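Local coordinates for DUF4439 domain-containing protein (Mycobacterium tuberculosis, PDB 2IB0) that is of unknown function but folds as a four-helix bundle and probably belongs to the ferritin-like group, at residues G41-S44 with A45-P49; A96-A99 with A100-A103; A121-A124 with D125-V128. All coordinates share one frame; numbering follows the deposited sequence.

How the interactions relate
All three contacts are local, each made within one continuous stretch of a four-helix bundle, and they follow one another along the chain without overlap. Interaction 1 closes helix 18-46, interaction 2 lies in the opening turns of helix 96-120, and interaction 3 spans the connection from that helix into helix 124-150. Interactions 1 and 2 are neighbours, with centres 8 Å apart, and touch where V43 and L46 pack on A99. Interaction 3 sits at the far end of the bundle, its centre 35 Å from that of interaction 1 and 33 Å from that of interaction 2. Both ends of the bundle are thus represented, and interaction 3 alone of the three also reaches the second subunit.

Interaction 1: residues G41-S44 with A45-P49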
ATOM      1  N   GLY A  41       0.351  16.311 -15.025  1.00 29.91           N
ATOM      2  CA  GLY A  41       0.482  17.067 -16.260  1.00 29.69           C
ATOM      3  C   GLY A  41       1.927  17.528 -16.442  1.00 29.79           C
ATOM      4  O   GLY A  41       2.454  17.496 -17.549  1.00 28.47           O
ATOM      5  N   ILE A  42       2.548  17.998 -15.361  1.00 28.78           N
ATOM      6  CA  ILE A  42       3.926  18.458 -15.417  1.00 30.00           C
ATOM      7  C   ILE A  42       4.899  17.272 -15.538  1.00 30.16           C
ATOM      8  O   ILE A  42       5.822  17.304 -16.341  1.00 29.28           O
ATOM      9  CB  ILE A  42       4.269  19.362 -14.219  1.00 30.83           C
ATOM     10  CG1 ILE A  42       3.571  20.729 -14.382  1.00 32.15           C
ATOM     11  CG2 ILE A  42       5.772  19.660 -14.167  1.00 33.86           C
ATOM     12  CD1 ILE A  42       2.095  20.734 -13.917  1.00 31.54           C
ATOM     13  N   VAL A  43       4.665  16.217 -14.763  1.00 29.81           N
ATOM     14  CA  VAL A  43       5.435  14.990 -14.892  1.00 30.50           C
ATOM     15  C   VAL A  43       5.443  14.574 -16.360  1.00 30.72           C
ATOM     16  O   VAL A  43       6.513  14.351 -16.943  1.00 31.72           O
ATOM     17  CB  VAL A  43       4.862  13.878 -13.990  1.00 30.49           C
ATOM     18  CG1 VAL A  43       5.553  12.529 -14.241  1.00 31.26           C
ATOM     19  CG2 VAL A  43       4.972  14.282 -12.537  1.00 29.70           C
ATOM     20  N   SER A  44       4.272  14.549 -16.989  1.00 29.94           N
ATOM     21  CA  SER A  44       4.187  14.144 -18.389  1.00 29.15           C
ATOM     22  C   SER A  44       4.948  15.047 -19.393  1.00 29.65           C
ATOM     23  O   SER A  44       5.668  14.550 -20.275  1.00 28.54           O
ATOM     24  CB  SER A  44       2.704  14.071 -18.775  1.00 29.88           C
ATOM     25  OG  SER A  44       2.566  13.828 -20.158  1.00 30.68           O
ATOM     26  N   ALA A  45       4.742  16.367 -19.287  1.00 28.84           N
ATOM     27  CA  ALA A  45       5.369  17.348 -20.166  1.00 28.22           C
ATOM     28  C   ALA A  45       6.883  17.307 -20.099  1.00 29.10           C
ATOM     29  O   ALA A  45       7.539  17.574 -21.108  1.00 27.64           O
ATOM     30  CB  ALA A  45       4.881  18.732 -19.820  1.00 27.12           C
ATOM     31  N   LEU A  46       7.429  17.039 -18.911  1.00 31.28           N
ATOM     32  CA  LEU A  46       8.867  16.942 -18.723  1.00 37.98           C
ATOM     33  C   LEU A  46       9.480  15.585 -19.137  1.00 40.36           C
ATOM     34  O   LEU A  46      10.488  15.577 -19.894  1.00 41.49           O
ATOM     35  CB  LEU A  46       9.249  17.186 -17.263  1.00 37.15           C
ATOM     36  CG  LEU A  46       9.328  18.605 -16.692  1.00 37.14           C
ATOM     37  CD1 LEU A  46       9.179  18.490 -15.213  1.00 44.45           C
ATOM     38  CD2 LEU A  46      10.604  19.313 -17.051  1.00 38.45           C
ATOM     39  N   SER A  47       8.845  14.496 -18.645  1.00 43.32           N
ATOM     40  CA  SER A  47       9.309  13.032 -18.638  1.00 43.20           C
ATOM     41  C   SER A  47      10.049  12.597 -19.891  1.00 44.82           C
ATOM     42  O   SER A  47       9.660  13.064 -20.960  1.00 45.61           O
ATOM     43  CB  SER A  47       8.193  12.119 -18.277  1.00 43.97           C
ATOM     44  OG  SER A  47       7.952  12.264 -16.898  1.00 48.03           O
ATOM     45  N   PRO A  48      10.878  11.514 -19.839  1.00 46.77           N
ATOM     46  CA  PRO A  48      10.875  10.399 -20.814  1.00 47.42           C
ATOM     47  C   PRO A  48       9.639   9.843 -21.433  1.00 48.66           C
ATOM     48  O   PRO A  48       8.798   9.365 -20.700  1.00 49.60           O
ATOM     49  CB  PRO A  48      11.775   9.338 -20.178  1.00 46.63           C
ATOM     50  CG  PRO A  48      12.701  10.121 -19.344  1.00 46.26           C
ATOM     51  CD  PRO A  48      11.718  11.121 -18.689  1.00 45.95           C
ATOM     52  N   PRO A  49       9.587   9.819 -22.811  1.00 49.80           N
ATOM     53  CA  PRO A  49       8.674   8.895 -23.542  1.00 49.84           C
ATOM     54  C   PRO A  49       8.670   7.463 -22.933  1.00 49.90           C
ATOM     55  O   PRO A  49       7.603   6.819 -22.929  1.00 50.68           O
ATOM     56  CB  PRO A  49       9.236   8.868 -24.977  1.00 50.30           C
ATOM     57  CG  PRO A  49      10.081  10.103 -25.104  1.00 50.89           C
ATOM     58  CD  PRO A  49      10.418  10.638 -23.731  1.00 49.85           C
TER
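A45 continues the last turn of helix 18-46 by giving its amide N to G41 O at 3.1 Å. Its methyl lies beside the same carbonyl, with CB 3.5 Å from G41 O.

L46 repeats the pattern one residue on, its N reaching I42 O at 3.0 Å. The leucine and isoleucine side chains run side by side and point the same way, and their apolar contact is made by single methyls: L46 CD1 lies 3.8 Å from I42 CG2. In I42 the branch that does the touching is set opposite the backbone N, while CG1 occupies the position beside that N and plays no part in the pair.

At S47 the chain leaves helical geometry, yet its amide still completes a helical bond, S47 N to V43 O at 2.9 Å. The hydroxyl turns back onto the same acceptor: with OG opposite the carbonyl carbon (chi1 -73°), S47 OG lies only 2.5 Å from V43 O, an unusually short hydrogen bond. The two donors use the oxygen differently. The amide comes almost straight on to the carbonyl, whereas the hydroxyl approaches from above its plane, about 50° out of it. V43 O thus appears to accept twice from one residue. V43 CG1 flanks this serine, 3.6 Å from S47 OG. This is the C-terminal end of helix 18-46, where the last backbone bond and a serine hydroxyl share one carbonyl of the final turn.

Among the neighbouring elements, V43 is buried against L102 and M106 of helix 96-120 and V55 of helix 52-75, which S44 also touches. I42 and L46 both touch V93 of a loop, and L46 also packs on A99 of helix 96-120. The P48 side chain packs on A96 of that helix and on W151.

Interaction 2: residues A96-A99 with A100-A103; sequences AADA and ARLA
Two consecutive backbone hydrogen bonds tie the stretch into helix, L102 N to D98 O and A103 N to A99 O, both 2.9 Å. The turn before them is stretched: A100 N stands 4.0 Å from A96 O and has no partner in the model although it is buried.

The polar contact joins D98 and R101, three residues apart on the outer side of the helix. R101 NH2 reaches D98 OD1 at 2.9 Å in a salt bridge that is rather bent, with an N-H...O angle of 139°. The guanidinium meets that oxygen on its anti side, somewhat out of the carboxylate plane, and the two flat groups are turned 73° against each other; the contact is single-pronged, through NH2 and OD1. A bend in the arginine chain at chi3 (-75°) brings the guanidinium back over the preceding turn. There A97 O lies 3.6 Å above the plane of the R101 guanidinium, over its centre, and the methyl of A97 passes near NH2.

The other carboxylate oxygen, D98 OD2, is held by S94 N, with a weaker bond from S95 N. D98 thus ties the residues just before the segment to R101 in the following turn, while M91 and L148 flank R101. A100 and A103 pack on W144 of helix 124-150, an approach consistent with their small methyls. Helix 96-120 therefore carries an i to i+3 salt bridge on its outer side, while its buried A99, L102 and A103 meet helix 18-46, and A100 and A103 meet helix 124-150, within the four-helix bundle.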
ATOM      1  N   ALA A  96      13.541  16.389 -16.966  1.00 41.63           N
ATOM      2  CA  ALA A  96      13.075  14.999 -16.908  1.00 43.00           C
ATOM      3  C   ALA A  96      13.313  14.213 -15.621  1.00 44.40           C
ATOM      4  O   ALA A  96      12.419  13.476 -15.198  1.00 46.44           O
ATOM      5  CB  ALA A  96      13.553  14.217 -18.203  1.00 43.10           C
ATOM      6  N   ALA A  97      14.452  14.391 -14.935  1.00 45.55           N
ATOM      7  CA  ALA A  97      14.695  13.700 -13.624  1.00 45.11           C
ATOM      8  C   ALA A  97      13.934  14.251 -12.429  1.00 46.43           C
ATOM      9  O   ALA A  97      13.557  13.511 -11.473  1.00 47.96           O
ATOM     10  CB  ALA A  97      16.140  13.654 -13.304  1.00 46.16           C
ATOM     11  N   ASP A  98      13.687  15.555 -12.450  1.00 45.33           N
ATOM     12  CA  ASP A  98      12.927  16.167 -11.376  1.00 44.72           C
ATOM     13  C   ASP A  98      11.512  15.617 -11.337  1.00 43.82           C
ATOM     14  O   ASP A  98      10.893  15.602 -10.284  1.00 43.61           O
ATOM     15  CB  ASP A  98      12.836  17.653 -11.549  1.00 43.91           C
ATOM     16  CG  ASP A  98      14.157  18.324 -11.447  1.00 44.66           C
ATOM     17  OD1 ASP A  98      15.019  17.824 -10.701  1.00 46.66           O
ATOM     18  OD2 ASP A  98      14.320  19.366 -12.108  1.00 43.74           O
ATOM     19  N   ALA A  99      11.017  15.190 -12.487  1.00 44.09           N
ATOM     20  CA  ALA A  99       9.602  14.815 -12.638  1.00 43.69           C
ATOM     21  C   ALA A  99       9.244  13.483 -11.951  1.00 42.78           C
ATOM     22  O   ALA A  99       8.157  13.370 -11.364  1.00 43.91           O
ATOM     23  CB  ALA A  99       9.222  14.755 -14.105  1.00 44.16           C
ATOM     24  N   ALA A 100      10.113  12.491 -12.102  1.00 39.03           N
ATOM     25  CA  ALA A 100      10.071  11.249 -11.296  1.00 38.02           C
ATOM     26  C   ALA A 100      10.123  11.491  -9.747  1.00 36.84           C
ATOM     27  O   ALA A 100       9.352  10.899  -9.005  1.00 34.44           O
ATOM     28  CB  ALA A 100      11.160  10.306 -11.749  1.00 35.22           C
ATOM     29  N   ARG A 101      10.999  12.385  -9.276  1.00 35.99           N
ATOM     30  CA  ARG A 101      10.981  12.767  -7.878  1.00 37.75           C
ATOM     31  C   ARG A 101       9.660  13.434  -7.485  1.00 37.22           C
ATOM     32  O   ARG A 101       9.155  13.234  -6.383  1.00 36.59           O
ATOM     33  CB  ARG A 101      12.142  13.719  -7.563  1.00 37.46           C
ATOM     34  CG  ARG A 101      13.488  13.008  -7.404  1.00 41.57           C
ATOM     35  CD  ARG A 101      14.617  13.978  -6.862  1.00 41.90           C
ATOM     36  NE  ARG A 101      15.130  14.939  -7.879  1.00 47.90           N
ATOM     37  CZ  ARG A 101      15.981  14.609  -8.867  1.00 48.80           C
ATOM     38  NH1 ARG A 101      16.372  13.334  -9.018  1.00 48.34           N
ATOM     39  NH2 ARG A 101      16.411  15.530  -9.732  1.00 46.97           N
ATOM     40  N   LEU A 102       9.127  14.262  -8.373  1.00 35.37           N
ATOM     41  CA  LEU A 102       7.853  14.925  -8.116  1.00 35.46           C
ATOM     42  C   LEU A 102       6.776  13.863  -7.977  1.00 32.93           C
ATOM     43  O   LEU A 102       5.936  13.965  -7.103  1.00 32.98           O
ATOM     44  CB  LEU A 102       7.484  15.882  -9.283  1.00 34.82           C
ATOM     45  CG  LEU A 102       6.119  16.590  -9.261  1.00 36.00           C
ATOM     46  CD1 LEU A 102       5.930  17.378  -7.976  1.00 38.51           C
ATOM     47  CD2 LEU A 102       5.990  17.504 -10.498  1.00 36.75           C
ATOM     48  N   ALA A 103       6.766  12.919  -8.902  1.00 32.29           N
ATOM     49  CA  ALA A 103       5.777  11.828  -8.883  1.00 33.72           C
ATOM     50  C   ALA A 103       5.853  11.046  -7.562  1.00 33.64           C
ATOM     51  O   ALA A 103       4.841  10.740  -6.962  1.00 33.40           O
ATOM     52  CB  ALA A 103       5.990  10.879 -10.055  1.00 32.57           C
TER

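Interaction 3: residues A121-A124 with D125-V128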
ATOM      1  N   ALA A 121     -12.373   7.131   8.944  1.00 34.73           N
ATOM      2  CA  ALA A 121     -13.583   6.689   8.219  1.00 35.78           C
ATOM      3  C   ALA A 121     -14.403   5.816   9.115  1.00 35.90           C
ATOM      4  O   ALA A 121     -13.897   4.809   9.627  1.00 37.16           O
ATOM      5  CB  ALA A 121     -13.240   5.938   6.963  1.00 35.77           C
ATOM      6  N   GLU A 122     -15.680   6.174   9.272  1.00 36.60           N
ATOM      7  CA  GLU A 122     -16.606   5.415  10.174  1.00 35.65           C
ATOM      8  C   GLU A 122     -17.082   4.094   9.608  1.00 36.05           C
ATOM      9  O   GLU A 122     -17.247   3.093  10.359  1.00 36.85           O
ATOM     10  CB  GLU A 122     -17.782   6.278  10.580  1.00 35.21           C
ATOM     11  CG  GLU A 122     -17.372   7.591  11.242  1.00 34.30           C
ATOM     12  CD  GLU A 122     -18.443   8.143  12.110  1.00 34.07           C
ATOM     13  OE1 GLU A 122     -19.176   9.002  11.600  1.00 36.18           O
ATOM     14  OE2 GLU A 122     -18.581   7.688  13.282  1.00 32.10           O
ATOM     15  N   THR A 123     -17.312   4.042   8.297  1.00 35.56           N
ATOM     16  CA  THR A 123     -17.762   2.761   7.728  1.00 34.86           C
ATOM     17  C   THR A 123     -16.648   1.874   7.133  1.00 34.77           C
ATOM     18  O   THR A 123     -15.644   2.357   6.606  1.00 34.34           O
ATOM     19  CB  THR A 123     -18.868   2.944   6.715  1.00 34.93           C
ATOM     20  OG1 THR A 123     -18.307   3.440   5.515  1.00 37.60           O
ATOM     21  CG2 THR A 123     -19.904   3.954   7.206  1.00 35.15           C
ATOM     22  N   ALA A 124     -16.851   0.571   7.250  1.00 34.30           N
ATOM     23  CA  ALA A 124     -16.020  -0.420   6.616  1.00 34.16           C
ATOM     24  C   ALA A 124     -15.894  -0.153   5.124  1.00 34.52           C
ATOM     25  O   ALA A 124     -14.827  -0.332   4.575  1.00 34.09           O
ATOM     26  CB  ALA A 124     -16.565  -1.787   6.861  1.00 33.47           C
ATOM     27  N   ASP A 125     -16.971   0.264   4.460  1.00 34.72           N
ATOM     28  CA  ASP A 125     -16.900   0.470   3.008  1.00 35.57           C
ATOM     29  C   ASP A 125     -15.916   1.586   2.663  1.00 35.36           C
ATOM     30  O   ASP A 125     -15.106   1.446   1.720  1.00 35.33           O
ATOM     31  CB  ASP A 125     -18.274   0.803   2.406  1.00 36.26           C
ATOM     32  CG  ASP A 125     -19.171  -0.407   2.287  1.00 39.37           C
ATOM     33  OD1 ASP A 125     -18.647  -1.543   2.275  1.00 44.15           O
ATOM     34  OD2 ASP A 125     -20.406  -0.213   2.211  1.00 43.94           O
ATOM     35  N   ASP A 126     -16.004   2.686   3.411  1.00 34.46           N
ATOM     36  CA  ASP A 126     -15.119   3.839   3.182  1.00 34.87           C
ATOM     37  C   ASP A 126     -13.680   3.559   3.600  1.00 34.71           C
ATOM     38  O   ASP A 126     -12.754   4.014   2.932  1.00 34.84           O
ATOM     39  CB  ASP A 126     -15.638   5.084   3.881  1.00 33.74           C
ATOM     40  CG  ASP A 126     -16.924   5.593   3.270  1.00 36.30           C
ATOM     41  OD1 ASP A 126     -17.372   4.997   2.266  1.00 35.60           O
ATOM     42  OD2 ASP A 126     -17.481   6.604   3.779  1.00 36.48           O
ATOM     43  N   ARG A 127     -13.482   2.824   4.690  1.00 34.46           N
ATOM     44  CA  ARG A 127     -12.129   2.399   5.048  1.00 35.42           C
ATOM     45  C   ARG A 127     -11.499   1.457   4.033  1.00 35.18           C
ATOM     46  O   ARG A 127     -10.293   1.548   3.788  1.00 35.91           O
ATOM     47  CB  ARG A 127     -12.073   1.708   6.406  1.00 35.79           C
ATOM     48  CG  ARG A 127     -12.420   2.583   7.555  1.00 37.02           C
ATOM     49  CD  ARG A 127     -12.034   1.861   8.828  1.00 40.33           C
ATOM     50  NE  ARG A 127     -12.665   0.559   9.025  1.00 41.91           N
ATOM     51  CZ  ARG A 127     -13.897   0.388   9.503  1.00 45.39           C
ATOM     52  NH1 ARG A 127     -14.657   1.453   9.802  1.00 43.07           N
ATOM     53  NH2 ARG A 127     -14.372  -0.846   9.684  1.00 43.21           N
ATOM     54  N   VAL A 128     -12.276   0.524   3.482  1.00 34.21           N
ATOM     55  CA  VAL A 128     -11.738  -0.323   2.428  1.00 34.15           C
ATOM     56  C   VAL A 128     -11.329   0.504   1.210  1.00 33.22           C
ATOM     57  O   VAL A 128     -10.272   0.249   0.657  1.00 34.51           O
ATOM     58  CB  VAL A 128     -12.643  -1.540   2.061  1.00 34.61           C
ATOM     59  CG1 VAL A 128     -12.208  -2.206   0.744  1.00 35.11           C
ATOM     60  CG2 VAL A 128     -12.615  -2.576   3.185  1.00 33.18           C
TER
HETATM   61  O   HOH W   1     -17.400   6.662   6.482  1.00 42.44           O
HETATM   62  O   HOH W   2     -20.210   4.073   3.660  1.00 54.50           O
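T123 is the N-cap of helix 124-150, its OG1 accepting from D126 N at 3.2 Å. The first torsion of the threonine sets OG1 between the backbone N and the carbonyl carbon (chi1 76°), which brings it within bonding distance of that amide. Close by, the backbone closes the turn with two straightforward bonds, R127 N to T123 O and V128 N to A124 O, both 2.9 Å.

The tightly packed part lies around R127. Its aliphatic start presses on A121, with R127 CG 3.5 Å from A121 CB, and the bend of the chain at chi3 folds the guanidinium back over the N-terminal end of the helix. A124 CA lies 3.5 Å over one face of the R127 guanidinium, displaced toward its rim. At the edge, in plane, NH1 points to the carbonyls of A121 and E122; both bonds are weak, the nearer being R127 NH1 to E122 O at 3.1 Å. The firmer polar partner of this arginine is V118 O of the second subunit, which takes NE.

The solvent side is looser and is bridged by water. D126 OD2 is held chiefly by a salt bridge from R76, and the waters are lesser bridges to T123. One accepts from T123 N and donates to D126 OD2 at 2.7 Å, so the reciprocal half of a capping box is supplied through a water instead of directly. A second water lies 2.7 Å from T123 OG1 and donates weakly to D126 OD1.

This connection joins helix 96-120 to helix 124-150 at the end of the bundle. D22 of helix 18-46 holds E122 N, and the D22 side chain also meets A121. From the second subunit, A121 packs on R127 and E119 on V128.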